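Long-range contacts in cellulase (Clostridium cellulovorans, PDB 6UI3), which appears to act as a broad-specificity endoglucanase, the glycoside hydrolase family 5 part of a longer protein, probably cleaving beta-linked glucan chains in plant polysaccharides: residues M51-K56 and L96-Y101; G113-A118 and F166-E171. All coordinates share one frame; numbering follows the deposited sequence.

Contact 1 (M51-K56 and L96-Y101). With EDO (1,2-ethanediol), chain B.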
loop_
_atom_site.group_PDB
_atom_site.type_symbol
_atom_site.label_atom_id
_atom_site.label_comp_id
_atom_site.label_asym_id
_atom_site.label_seq_id
_atom_site.Cartn_x
_atom_site.Cartn_y
_atom_site.Cartn_z
ATOM N N MET A 51 -2.952 3.614 18.870
ATOM C CA MET A 51 -3.668 2.980 17.763
ATOM C C MET A 51 -2.882 1.802 17.203
ATOM O O MET A 51 -3.452 0.741 16.920
ATOM C CB MET A 51 -3.944 4.009 16.668
ATOM C CG MET A 51 -4.878 5.102 17.109
ATOM S SD MET A 51 -5.034 6.424 15.892
ATOM C CE MET A 51 -5.931 7.654 16.830
ATOM N N PHE A 52 -1.570 1.981 17.036
ATOM C CA PHE A 52 -0.712 0.919 16.532
ATOM C C PHE A 52 -0.550 -0.193 17.560
ATOM O O PHE A 52 -0.528 -1.372 17.195
ATOM C CB PHE A 52 0.648 1.505 16.143
ATOM C CG PHE A 52 0.646 2.242 14.828
ATOM C CD1 PHE A 52 -0.042 3.442 14.677
ATOM C CD2 PHE A 52 1.356 1.744 13.745
ATOM C CE1 PHE A 52 -0.032 4.113 13.457
ATOM C CE2 PHE A 52 1.369 2.416 12.529
ATOM C CZ PHE A 52 0.673 3.600 12.388
ATOM N N ASP A 53 -0.446 0.160 18.845
ATOM C CA ASP A 53 -0.417 -0.850 19.898
ATOM C C ASP A 53 -1.638 -1.755 19.791
ATOM O O ASP A 53 -1.548 -2.977 19.975
ATOM C CB ASP A 53 -0.471 -0.184 21.283
ATOM C CG ASP A 53 0.737 0.674 21.618
ATOM O OD1 ASP A 53 1.768 0.638 20.924
ATOM O OD2 ASP A 53 0.629 1.399 22.635
ATOM N N THR A 54 -2.804 -1.157 19.537
ATOM C CA THR A 54 -4.048 -1.911 19.441
ATOM C C THR A 54 -4.029 -2.840 18.233
ATOM O O THR A 54 -4.454 -3.997 18.319
ATOM C CB THR A 54 -5.224 -0.926 19.384
ATOM O OG1 THR A 54 -5.274 -0.147 20.594
ATOM C CG2 THR A 54 -6.539 -1.639 19.209
ATOM N N LEU A 55 -3.524 -2.354 17.100
ATOM C CA LEU A 55 -3.404 -3.198 15.912
ATOM C C LEU A 55 -2.456 -4.367 16.158
ATOM O O LEU A 55 -2.746 -5.505 15.769
ATOM C CB LEU A 55 -2.914 -2.362 14.735
ATOM C CG LEU A 55 -3.871 -1.304 14.210
ATOM C CD1 LEU A 55 -3.158 -0.399 13.258
ATOM C CD2 LEU A 55 -5.086 -1.930 13.533
ATOM N N LYS A 56 -1.308 -4.097 16.784
ATOM C CA LYS A 56 -0.360 -5.167 17.074
ATOM C C LYS A 56 -0.998 -6.225 17.966
ATOM O O LYS A 56 -0.858 -7.428 17.717
ATOM C CB LYS A 56 0.897 -4.595 17.730
ATOM C CG LYS A 56 1.977 -5.638 18.053
ATOM C CD LYS A 56 2.604 -6.212 16.785
ATOM C CE LYS A 56 3.630 -7.289 17.089
ATOM N NZ LYS A 56 4.567 -6.873 18.159
ATOM N N LEU A 96 7.277 0.827 14.003
ATOM C CA LEU A 96 8.542 0.156 14.251
ATOM C C LEU A 96 8.754 -0.123 15.738
ATOM O O LEU A 96 9.385 -1.125 16.088
ATOM C CB LEU A 96 9.711 0.972 13.702
ATOM C CG LEU A 96 9.758 1.207 12.195
ATOM C CD1 LEU A 96 10.986 2.014 11.805
ATOM C CD2 LEU A 96 9.708 -0.111 11.424
ATOM N N ALA A 97 8.243 0.745 16.628
ATOM C CA ALA A 97 8.373 0.512 18.065
ATOM C C ALA A 97 7.581 -0.709 18.506
ATOM O O ALA A 97 7.865 -1.268 19.572
ATOM C CB ALA A 97 7.926 1.745 18.857
ATOM N N ASN A 98 6.590 -1.125 17.715
ATOM C CA ASN A 98 5.835 -2.349 17.922
ATOM C C ASN A 98 6.395 -3.525 17.116
ATOM O O ASN A 98 5.726 -4.552 17.003
ATOM C CB ASN A 98 4.365 -2.102 17.565
ATOM C CG ASN A 98 3.590 -1.462 18.700
ATOM O OD1 ASN A 98 3.376 -2.105 19.720
ATOM N ND2 ASN A 98 3.159 -0.221 18.534
ATOM N N ASP A 99 7.594 -3.378 16.556
ATOM C CA ASP A 99 8.228 -4.391 15.707
ATOM C C ASP A 99 7.347 -4.801 14.528
ATOM O O ASP A 99 7.362 -5.958 14.093
ATOM C CB ASP A 99 8.711 -5.599 16.511
ATOM C CG ASP A 99 9.785 -6.387 15.777
ATOM O OD1 ASP A 99 10.647 -5.769 15.108
ATOM O OD2 ASP A 99 9.762 -7.627 15.868
ATOM N N MET A 100 6.621 -3.836 13.974
ATOM C CA MET A 100 5.800 -4.013 12.786
ATOM C C MET A 100 6.524 -3.432 11.586
ATOM O O MET A 100 7.284 -2.468 11.705
ATOM C CB MET A 100 4.470 -3.275 12.936
ATOM C CG MET A 100 3.645 -3.753 14.105
ATOM S SD MET A 100 2.268 -2.636 14.518
ATOM C CE MET A 100 1.056 -3.431 13.520
ATOM N N TYR A 101 6.253 -3.992 10.409
ATOM C CA TYR A 101 6.676 -3.377 9.162
ATOM C C TYR A 101 5.915 -2.076 8.953
ATOM O O TYR A 101 4.748 -1.934 9.345
ATOM C CB TYR A 101 6.430 -4.322 7.977
ATOM C CG TYR A 101 7.397 -5.478 7.986
ATOM C CD1 TYR A 101 7.104 -6.647 8.656
ATOM C CD2 TYR A 101 8.639 -5.366 7.366
ATOM C CE1 TYR A 101 8.004 -7.684 8.702
ATOM C CE2 TYR A 101 9.543 -6.396 7.404
ATOM C CZ TYR A 101 9.231 -7.540 8.075
ATOM O OH TYR A 101 10.157 -8.543 8.112
HETATM C C1 EDO B . 5.727 -5.537 20.874
HETATM O O1 EDO B . 4.888 -4.409 20.585
HETATM C C2 EDO B . 6.952 -5.575 19.958
HETATM O O2 EDO B . 7.831 -4.474 20.231
#

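Contact 2 (G113-A118 and F166-E171)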
loop_
_atom_site.group_PDB
_atom_site.type_symbol
_atom_site.label_atom_id
_atom_site.label_comp_id
_atom_site.label_asym_id
_atom_site.label_seq_id
_atom_site.Cartn_x
_atom_site.Cartn_y
_atom_site.Cartn_z
ATOM N N GLY A 113 -1.231 11.458 -11.216
ATOM C CA GLY A 113 -2.149 11.412 -12.342
ATOM C C GLY A 113 -1.589 11.892 -13.663
ATOM O O GLY A 113 -2.346 12.208 -14.583
ATOM N N GLN A 114 -0.263 11.952 -13.763
ATOM C CA GLN A 114 0.420 12.524 -14.921
ATOM C C GLN A 114 1.385 11.530 -15.561
ATOM O O GLN A 114 2.388 11.922 -16.166
ATOM C CB GLN A 114 1.106 13.834 -14.548
ATOM C CG GLN A 114 0.102 14.880 -14.039
ATOM C CD GLN A 114 0.764 16.189 -13.718
ATOM O OE1 GLN A 114 1.731 16.239 -12.970
ATOM N NE2 GLN A 114 0.258 17.260 -14.310
ATOM N N PHE A 115 1.050 10.239 -15.504
ATOM C CA PHE A 115 1.879 9.183 -16.099
ATOM C C PHE A 115 1.577 9.057 -17.585
ATOM O O PHE A 115 0.899 8.140 -18.053
ATOM C CB PHE A 115 1.720 7.872 -15.326
ATOM C CG PHE A 115 2.589 7.829 -14.090
ATOM C CD1 PHE A 115 2.261 8.569 -12.959
ATOM C CD2 PHE A 115 3.779 7.105 -14.081
ATOM C CE1 PHE A 115 3.099 8.597 -11.849
ATOM C CE2 PHE A 115 4.612 7.120 -12.977
ATOM C CZ PHE A 115 4.277 7.846 -11.859
ATOM N N ASP A 116 2.120 10.012 -18.340
ATOM C CA ASP A 116 1.971 10.099 -19.786
ATOM C C ASP A 116 3.232 10.738 -20.362
ATOM O O ASP A 116 4.037 11.326 -19.645
ATOM C CB ASP A 116 0.682 10.847 -20.176
ATOM C CG ASP A 116 0.531 12.177 -19.451
ATOM O OD1 ASP A 116 1.442 13.006 -19.579
ATOM O OD2 ASP A 116 -0.482 12.379 -18.731
ATOM N N GLU A 117 3.402 10.624 -21.679
ATOM C CA GLU A 117 4.619 11.166 -22.287
ATOM C C GLU A 117 4.723 12.675 -22.123
ATOM O O GLU A 117 5.830 13.207 -21.985
ATOM C CB GLU A 117 4.700 10.800 -23.765
ATOM C CG GLU A 117 5.178 9.379 -24.014
ATOM C CD GLU A 117 6.629 9.168 -23.616
ATOM O OE1 GLU A 117 7.429 10.120 -23.742
ATOM O OE2 GLU A 117 6.975 8.048 -23.193
ATOM N N ALA A 118 3.593 13.381 -22.157
ATOM C CA ALA A 118 3.613 14.832 -22.015
ATOM C C ALA A 118 4.241 15.282 -20.698
ATOM O O ALA A 118 4.826 16.365 -20.635
ATOM C CB ALA A 118 2.192 15.383 -22.140
ATOM N N PHE A 166 1.737 2.823 -19.668
ATOM C CA PHE A 166 2.428 1.724 -19.010
ATOM C C PHE A 166 3.932 1.910 -19.132
ATOM O O PHE A 166 4.678 1.650 -18.184
ATOM C CB PHE A 166 2.053 0.361 -19.605
ATOM C CG PHE A 166 0.573 0.014 -19.573
ATOM C CD1 PHE A 166 -0.323 0.625 -18.711
ATOM C CD2 PHE A 166 0.093 -0.974 -20.429
ATOM C CE1 PHE A 166 -1.662 0.264 -18.712
ATOM C CE2 PHE A 166 -1.238 -1.331 -20.425
ATOM C CZ PHE A 166 -2.123 -0.713 -19.579
ATOM N N ASN A 167 4.401 2.341 -20.305
ATOM C CA ASN A 167 5.836 2.503 -20.519
ATOM C C ASN A 167 6.394 3.665 -19.708
ATOM O O ASN A 167 7.512 3.583 -19.196
ATOM C CB ASN A 167 6.160 2.706 -22.000
ATOM C CG ASN A 167 7.620 3.060 -22.222
ATOM O OD1 ASN A 167 8.503 2.225 -22.019
ATOM N ND2 ASN A 167 7.884 4.303 -22.621
ATOM N N VAL A 168 5.633 4.760 -19.584
ATOM C CA VAL A 168 6.078 5.872 -18.742
ATOM C C VAL A 168 6.286 5.394 -17.308
ATOM O O VAL A 168 7.294 5.711 -16.674
ATOM C CB VAL A 168 5.090 7.051 -18.812
ATOM C CG1 VAL A 168 5.422 8.103 -17.766
ATOM C CG2 VAL A 168 5.125 7.685 -20.174
ATOM N N LEU A 169 5.333 4.613 -16.783
ATOM C CA LEU A 169 5.490 4.075 -15.435
ATOM C C LEU A 169 6.711 3.168 -15.334
ATOM O O LEU A 169 7.445 3.212 -14.338
ATOM C CB LEU A 169 4.225 3.330 -15.020
ATOM C CG LEU A 169 4.311 2.567 -13.696
ATOM C CD1 LEU A 169 4.674 3.475 -12.545
ATOM C CD2 LEU A 169 2.981 1.857 -13.427
ATOM N N ASN A 170 6.946 2.330 -16.346
ATOM C CA ASN A 170 8.126 1.466 -16.316
ATOM C C ASN A 170 9.399 2.298 -16.220
ATOM O O ASN A 170 10.323 1.945 -15.479
ATOM C CB ASN A 170 8.161 0.553 -17.539
ATOM C CG ASN A 170 7.077 -0.510 -17.504
ATOM O OD1 ASN A 170 6.584 -0.896 -16.440
ATOM N ND2 ASN A 170 6.700 -0.982 -18.674
ATOM N N GLU A 171 9.462 3.418 -16.947
ATOM C CA GLU A 171 10.640 4.284 -16.875
ATOM C C GLU A 171 10.753 4.966 -15.515
ATOM O O GLU A 171 11.856 5.101 -14.971
ATOM C CB GLU A 171 10.606 5.319 -17.997
ATOM C CG GLU A 171 10.715 4.728 -19.393
ATOM C CD GLU A 171 10.855 5.797 -20.461
ATOM O OE1 GLU A 171 11.581 6.778 -20.216
ATOM O OE2 GLU A 171 10.234 5.657 -21.536
HETATM O O HOH W 1 5.621 5.876 -23.379
#

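Contact 1 (M51-K56 and L96-Y101)
Lys56 bridges helix 49-58 and the turn after helix 82-96; its side chain runs past Met100 and then converges on one carbonyl, Asn98 O. Its CB points at the turn and lies 4.0 Å from SD of Met100. CG stands anti to the backbone N (chi1 -179°), 4.0 Å from Asn98 O, and a bend at chi2 (68°) then lays the chain alongside Met100. Lys56 CD passes 3.8 Å from Met100 CG, the two side chains sliding past each other in opposite directions. CE follows at 3.4 Å from Asn98 O, and a second bend, at chi4, brings NZ to 2.8 Å from the same Asn98 O. This hydrogen bond arrives from above the carbonyl plane, not along a lone pair.

The accepting carbonyl sits in the type I turn Leu96-Asp99, where a Schellman motif with Asp99 at positive phi ends helix 82-96 and leads into strand 101-105. In the TIM barrel this is an alpha-to-beta turn, at the N-terminal ends of the strands.

The side chain of Asn98 reaches back to the helix. Its ND2 donates an almost straight bond (164°) to Asp53 OD1 at 2.9 Å, in the amide plane and onto the anti lone pair. The two side chains cross at about a right angle, their flat ends steeply turned against each other. Lys49 forms a salt bridge with the same Asp53 oxygen, and ND2 also bonds Tyr94 O. Met100 bends at chi3, setting its CE 4.3 Å from Leu55 CB.

Contact 2 (G113-A118 and F166-E171)
The loop makes an inverse gamma turn centred on Phe115 (phi -83°, psi 77°), with a weak hydrogen bond from Asp116 N to Gln114 O, and this tight reversal brings the CA of Phe115 to 6.0 Å from the CA of Val168 on helix 163-182.

Val168 carries much of the packing. Its CB points toward the loop and its two methyls divide the work: CG1, anti to the backbone N, lies against the Phe115-Asp116 peptide, while CG2, anti to the carbonyl carbon, sits 3.6 Å from the carbonyl C of Asp116. CG2 also meets the end of Glu117, whose bend at chi2 folds the carboxylate over the methyl.

Phe115 reaches further along the helix. Its CE2 is 3.7 Å from CD1 of Leu169, the two side chains crossing obliquely, and its CD2 lies 3.7 Å from the CA of Leu169. Tyr172 adds an edge-to-face ring contact to Phe115, and Pro153 touches both Phe115 and Leu169.

At the margin the chemistry turns polar, although no direct hydrogen bond joins the segments. A water gives a proton to Glu117 OE2 at 2.6 Å and accepts one from Asn167 ND2 at 2.9 Å, linking a carboxylate and an amide that are nearly coplanar. Asn167 ND2 also bonds Glu171 OE2, tilted out of the amide plane. The two carboxylates come close, with Glu117 OE2 4.4 Å from Glu171 OE2, and Lys120 forms salt bridges with both, which should offset their repulsion.

A beta-to-alpha loop between strand 101-105 and helix 120-137, packed on helix 163-182, belongs to the C-terminal rim of a TIM barrel, the end that carries the active site in family 5 glycoside hydrolases.

Contacts 1 and 2 lie on opposite sides of the chain's centre, their own centres about 35 Å apart and their nearest atoms about 22 Å apart, without touching. They share no segment, yet both concern strand 101-105: contact 1 holds the turn leading into it, contact 2 the loop following it. Both are partly buried, each pairing a hydrophobic inner side with a polar margin. The division of labour differs, however. In contact 1 direct hydrogen bonds from an amide and an ammonium span the segments, whereas contact 2 relies on apolar packing, with a water and a lysine from outside the segments as its polar links, the lysine's salt bridges probably offsetting the repulsion of neighbouring carboxylates.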